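Local coordinates for copper induced nitroreductase D (Lactococcus lactis, PDB 2WQF), which binds flavin mononucleotide and is a copper-induced nitroreductase involved in defence against oxidative stress, at residues A55-L68 with Y153-W165. Residues are numbered along the deposited sequence; the frame is centred on the assembly and turned at random.
Sequences AQDKLWDEIVAPEL and YNPLIDEAVAKEW
Helix 55-68 and the short helix 158-164 run nearly antiparallel, at 150° and 9.8 Å between axes, and Ile-63 meets Ala-160 near their middle. Ile-63 splits its branches. CG2 rests 3.6 Å from Ala-160 CB and also touches Ile-157 CB. CG1 lies anti to the carbonyl carbon (chi1 -63°) and carries CD1 at about a right angle to CG2, to 3.7 Å from Trp-165 CZ3. The indole of Trp-165 reaches Ala-55 through CZ2, and CG of Glu-164 sits over its centre. One turn before Ile-63, Leu-59 CD1 meets Val-161 CG2. Both helices belong to the FMN-binding nitroreductase fold and lie on its antiparallel sheet: Leu-59 and Trp-165 share Leu-51 of strand 46-52. A wider pi-type turn at 59-64 interrupts the regular winding of the longer helix. In the loop before helix 158-164, the Tyr-153 ring takes Val-64 CG1 over its centre, a CH-pi contact. Trp-60 brings CZ3 to 3.7 Å from Tyr-153 CE2, with the ring planes at 84°; Trp-60 NE1 is hydrogen-bonded to Thr-98 OG1. Tyr-153 directly follows the FMN-binding residues Gln-151 and His-152. One water donates to both Glu-67 OE1 and Leu-156 O. The extended Lys-58 chain brings NZ to 2.9 Å from Glu-164 OE2 in a salt bridge, the nitrogen approaching from above the carboxylate plane. A methionine in place of Lys-58 lacks the ammonium, and the Glu-164 carboxylate would probably be freer to turn.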
loop_
_atom_site.group_PDB
_atom_site.type_symbol
_atom_site.label_atom_id
_atom_site.label_comp_id
_atom_site.label_asym_id
_atom_site.label_seq_id
_atom_site.Cartn_x
_atom_site.Cartn_y
_atom_site.Cartn_z
ATOM N N ALA A 55 -16.874 20.669 8.216
ATOM C CA ALA A 55 -16.931 19.220 8.351
ATOM C C ALA A 55 -15.700 18.701 9.093
ATOM O O ALA A 55 -15.781 17.755 9.882
ATOM C CB ALA A 55 -17.066 18.556 6.967
ATOM N N GLN A 56 -14.558 19.331 8.843
ATOM C CA GLN A 56 -13.320 18.991 9.531
ATOM C C GLN A 56 -13.470 19.292 11.044
ATOM O O GLN A 56 -13.126 18.476 11.897
ATOM C CB GLN A 56 -12.181 19.797 8.907
ATOM C CG GLN A 56 -10.917 19.972 9.746
ATOM C CD GLN A 56 -10.140 18.694 9.961
ATOM O OE1 GLN A 56 -10.498 17.633 9.438
ATOM N NE2 GLN A 56 -9.056 18.792 10.736
ATOM N N ASP A 57 -14.003 20.462 11.368
ATOM C CA ASP A 57 -14.252 20.804 12.771
ATOM C C ASP A 57 -15.229 19.808 13.418
ATOM O O ASP A 57 -15.034 19.384 14.551
ATOM C CB ASP A 57 -14.863 22.197 12.870
ATOM C CG ASP A 57 -13.901 23.296 12.532
ATOM O OD1 ASP A 57 -12.685 23.040 12.533
ATOM O OD2 ASP A 57 -14.381 24.434 12.301
ATOM N N LYS A 58 -16.287 19.441 12.689
ATOM C CA LYS A 58 -17.324 18.553 13.217
ATOM C C LYS A 58 -16.787 17.160 13.507
ATOM O O LYS A 58 -17.118 16.556 14.526
ATOM C CB LYS A 58 -18.508 18.469 12.243
ATOM C CG LYS A 58 -19.634 17.562 12.684
ATOM C CD LYS A 58 -20.933 17.931 11.965
ATOM C CE LYS A 58 -22.169 17.477 12.738
ATOM N NZ LYS A 58 -23.443 18.004 12.144
ATOM N N LEU A 59 -15.976 16.630 12.605
ATOM C CA LEU A 59 -15.412 15.297 12.796
ATOM C C LEU A 59 -14.692 15.228 14.133
ATOM O O LEU A 59 -14.936 14.327 14.938
ATOM C CB LEU A 59 -14.426 14.939 11.684
ATOM C CG LEU A 59 -13.660 13.629 11.926
ATOM C CD1 LEU A 59 -14.609 12.441 11.932
ATOM C CD2 LEU A 59 -12.608 13.443 10.872
ATOM N N TRP A 60 -13.806 16.173 14.379
ATOM C CA TRP A 60 -12.959 16.087 15.570
ATOM C C TRP A 60 -13.687 16.493 16.862
ATOM O O TRP A 60 -13.539 15.837 17.903
ATOM C CB TRP A 60 -11.635 16.846 15.341
ATOM C CG TRP A 60 -10.870 16.141 14.259
ATOM C CD1 TRP A 60 -10.826 16.465 12.934
ATOM C CD2 TRP A 60 -10.100 14.927 14.398
ATOM N NE1 TRP A 60 -10.070 15.545 12.254
ATOM C CE2 TRP A 60 -9.630 14.585 13.122
ATOM C CE3 TRP A 60 -9.790 14.092 15.480
ATOM C CZ2 TRP A 60 -8.847 13.457 12.892
ATOM C CZ3 TRP A 60 -9.013 12.988 15.253
ATOM C CH2 TRP A 60 -8.534 12.682 13.963
ATOM N N ASP A 61 -14.498 17.541 16.803
ATOM C CA ASP A 61 -15.130 18.048 18.009
ATOM C C ASP A 61 -16.359 17.256 18.399
ATOM O O ASP A 61 -16.612 17.039 19.581
ATOM C CB ASP A 61 -15.559 19.498 17.817
ATOM C CG ASP A 61 -14.440 20.483 18.068
ATOM O OD1 ASP A 61 -13.411 20.127 18.682
ATOM O OD2 ASP A 61 -14.612 21.630 17.636
ATOM N N GLU A 62 -17.124 16.823 17.399
ATOM C CA GLU A 62 -18.444 16.273 17.640
ATOM C C GLU A 62 -18.494 14.767 17.495
ATOM O O GLU A 62 -19.443 14.132 17.959
ATOM C CB GLU A 62 -19.456 16.924 16.697
ATOM C CG GLU A 62 -19.571 18.432 16.886
ATOM C CD GLU A 62 -20.782 19.018 16.192
ATOM O OE1 GLU A 62 -21.839 18.350 16.188
ATOM O OE2 GLU A 62 -20.681 20.141 15.662
ATOM N N ILE A 63 -17.470 14.185 16.878
ATOM C CA ILE A 63 -17.411 12.730 16.743
ATOM C C ILE A 63 -16.214 12.112 17.445
ATOM O O ILE A 63 -16.384 11.307 18.355
ATOM C CB ILE A 63 -17.471 12.292 15.246
ATOM C CG1 ILE A 63 -18.807 12.718 14.647
ATOM C CG2 ILE A 63 -17.262 10.792 15.091
ATOM C CD1 ILE A 63 -18.962 12.440 13.145
ATOM N N VAL A 64 -14.994 12.467 17.071
ATOM C CA VAL A 64 -13.851 11.752 17.634
ATOM C C VAL A 64 -13.712 11.989 19.140
ATOM O O VAL A 64 -13.566 11.046 19.910
ATOM C CB VAL A 64 -12.541 12.092 16.924
ATOM C CG1 VAL A 64 -11.410 11.294 17.538
ATOM C CG2 VAL A 64 -12.636 11.800 15.435
ATOM N N ALA A 65 -13.756 13.248 19.562
ATOM C CA ALA A 65 -13.586 13.577 20.977
ATOM C C ALA A 65 -14.620 12.876 21.876
ATOM O O ALA A 65 -14.247 12.191 22.836
ATOM C CB ALA A 65 -13.620 15.102 21.184
ATOM N N PRO A 66 -15.922 13.024 21.565
ATOM C CA PRO A 66 -16.907 12.335 22.412
ATOM C C PRO A 66 -16.800 10.804 22.380
ATOM O O PRO A 66 -16.970 10.178 23.422
ATOM C CB PRO A 66 -18.252 12.793 21.837
ATOM C CG PRO A 66 -17.947 14.053 21.089
ATOM C CD PRO A 66 -16.568 13.897 20.573
ATOM N N GLU A 67 -16.532 10.212 21.218
ATOM C CA GLU A 67 -16.422 8.755 21.119
ATOM C C GLU A 67 -15.224 8.242 21.913
ATOM O O GLU A 67 -15.301 7.188 22.557
ATOM C CB GLU A 67 -16.304 8.315 19.655
ATOM C CG GLU A 67 -17.578 8.521 18.828
ATOM C CD GLU A 67 -18.620 7.457 19.084
ATOM O OE1 GLU A 67 -18.374 6.578 19.937
ATOM O OE2 GLU A 67 -19.681 7.491 18.426
ATOM N N LEU A 68 -14.124 8.992 21.858
ATOM C CA LEU A 68 -12.917 8.653 22.596
ATOM C C LEU A 68 -13.155 8.781 24.107
ATOM O O LEU A 68 -12.779 7.897 24.887
ATOM C CB LEU A 68 -11.773 9.565 22.147
ATOM C CG LEU A 68 -10.351 9.024 22.244
ATOM C CD1 LEU A 68 -10.247 7.671 21.598
ATOM C CD2 LEU A 68 -9.375 9.998 21.588
ATOM N N TYR A 153 -8.795 5.870 14.270
ATOM C CA TYR A 153 -9.869 5.947 15.268
ATOM C C TYR A 153 -11.052 5.065 14.865
ATOM O O TYR A 153 -12.081 5.065 15.524
ATOM C CB TYR A 153 -10.282 7.406 15.477
ATOM C CG TYR A 153 -9.214 8.171 16.218
ATOM C CD1 TYR A 153 -9.015 7.970 17.577
ATOM C CD2 TYR A 153 -8.390 9.061 15.557
ATOM C CE1 TYR A 153 -8.031 8.648 18.261
ATOM C CE2 TYR A 153 -7.407 9.754 16.229
ATOM C CZ TYR A 153 -7.223 9.538 17.581
ATOM O OH TYR A 153 -6.237 10.233 18.253
ATOM N N ASN A 154 -10.882 4.306 13.778
ATOM C CA ASN A 154 -11.742 3.169 13.467
ATOM C C ASN A 154 -11.383 2.018 14.420
ATOM O O ASN A 154 -10.185 1.856 14.751
ATOM C CB ASN A 154 -11.536 2.743 12.009
ATOM C CG ASN A 154 -10.068 2.538 11.666
ATOM O OD1 ASN A 154 -9.304 3.494 11.613
ATOM N ND2 ASN A 154 -9.654 1.293 11.510
ATOM N N PRO A 155 -12.384 1.215 14.856
ATOM C CA PRO A 155 -13.801 1.285 14.475
ATOM C C PRO A 155 -14.647 2.194 15.359
ATOM O O PRO A 155 -15.846 2.225 15.175
ATOM C CB PRO A 155 -14.294 -0.155 14.680
ATOM C CG PRO A 155 -13.216 -0.888 15.386
ATOM C CD PRO A 155 -12.131 0.067 15.750
ATOM N N LEU A 156 -14.033 2.915 16.289
ATOM C CA LEU A 156 -14.769 3.690 17.286
ATOM C C LEU A 156 -15.719 4.702 16.659
ATOM O O LEU A 156 -16.851 4.875 17.123
ATOM C CB LEU A 156 -13.780 4.405 18.212
ATOM C CG LEU A 156 -13.267 3.640 19.432
ATOM C CD1 LEU A 156 -12.691 2.280 19.046
ATOM C CD2 LEU A 156 -12.230 4.489 20.160
ATOM N N ILE A 157 -15.258 5.374 15.600
ATOM C CA ILE A 157 -16.014 6.473 14.995
ATOM C C ILE A 157 -16.838 6.068 13.788
ATOM O O ILE A 157 -17.526 6.905 13.215
ATOM C CB ILE A 157 -15.089 7.630 14.580
ATOM C CG1 ILE A 157 -14.136 7.193 13.470
ATOM C CG2 ILE A 157 -14.296 8.121 15.799
ATOM C CD1 ILE A 157 -13.315 8.342 12.924
ATOM N N ASP A 158 -16.787 4.790 13.418
ATOM C CA ASP A 158 -17.378 4.332 12.155
ATOM C C ASP A 158 -18.868 4.674 12.013
ATOM O O ASP A 158 -19.293 5.191 10.979
ATOM C CB ASP A 158 -17.244 2.808 12.013
ATOM C CG ASP A 158 -15.824 2.344 11.836
ATOM O OD1 ASP A 158 -14.887 3.094 12.160
ATOM O OD2 ASP A 158 -15.654 1.200 11.357
ATOM N N GLU A 159 -19.656 4.313 13.024
ATOM C CA GLU A 159 -21.105 4.539 13.009
ATOM C C GLU A 159 -21.453 6.020 12.868
ATOM O O GLU A 159 -22.324 6.389 12.082
ATOM C CB GLU A 159 -21.753 3.990 14.296
ATOM N N ALA A 160 -20.782 6.871 13.645
ATOM C CA ALA A 160 -21.121 8.289 13.692
ATOM C C ALA A 160 -20.758 8.963 12.373
ATOM O O ALA A 160 -21.453 9.860 11.890
ATOM C CB ALA A 160 -20.401 8.963 14.859
ATOM N N VAL A 161 -19.649 8.523 11.786
ATOM C CA VAL A 161 -19.217 9.068 10.515
ATOM C C VAL A 161 -20.210 8.665 9.425
ATOM O O VAL A 161 -20.616 9.497 8.613
ATOM C CB VAL A 161 -17.774 8.607 10.152
ATOM C CG1 VAL A 161 -17.461 8.870 8.674
ATOM C CG2 VAL A 161 -16.755 9.290 11.082
ATOM N N ALA A 162 -20.607 7.394 9.410
ATOM C CA ALA A 162 -21.538 6.907 8.370
ATOM C C ALA A 162 -22.882 7.620 8.447
ATOM O O ALA A 162 -23.498 7.904 7.428
ATOM C CB ALA A 162 -21.755 5.407 8.480
ATOM N N LYS A 163 -23.336 7.900 9.661
ATOM C CA LYS A 163 -24.610 8.586 9.854
ATOM C C LYS A 163 -24.527 10.054 9.449
ATOM O O LYS A 163 -25.378 10.559 8.714
ATOM C CB LYS A 163 -25.019 8.490 11.321
ATOM C CG LYS A 163 -26.266 9.289 11.658
ATOM C CD LYS A 163 -26.671 9.090 13.106
ATOM C CE LYS A 163 -27.880 9.939 13.472
ATOM N NZ LYS A 163 -28.235 9.798 14.911
ATOM N N GLU A 164 -23.498 10.744 9.927
ATOM C CA GLU A 164 -23.369 12.167 9.661
ATOM C C GLU A 164 -23.263 12.472 8.155
ATOM O O GLU A 164 -23.826 13.452 7.666
ATOM C CB GLU A 164 -22.150 12.712 10.394
ATOM C CG GLU A 164 -21.899 14.167 10.130
ATOM C CD GLU A 164 -23.050 15.042 10.577
ATOM O OE1 GLU A 164 -23.730 14.694 11.573
ATOM O OE2 GLU A 164 -23.268 16.085 9.928
ATOM N N TRP A 165 -22.530 11.638 7.418
ATOM C CA TRP A 165 -22.300 11.888 5.990
ATOM C C TRP A 165 -23.013 10.883 5.092
ATOM O O TRP A 165 -22.737 10.817 3.898
ATOM C CB TRP A 165 -20.786 11.976 5.691
ATOM C CG TRP A 165 -20.221 13.258 6.271
ATOM C CD1 TRP A 165 -20.357 14.502 5.747
ATOM C CD2 TRP A 165 -19.502 13.427 7.511
ATOM N NE1 TRP A 165 -19.786 15.437 6.565
ATOM C CE2 TRP A 165 -19.246 14.807 7.655
ATOM C CE3 TRP A 165 -19.043 12.553 8.497
ATOM C CZ2 TRP A 165 -18.560 15.335 8.745
ATOM C CZ3 TRP A 165 -18.355 13.083 9.589
ATOM C CH2 TRP A 165 -18.121 14.464 9.698
HETATM O O HOH W 1 -18.120 3.608 19.083
#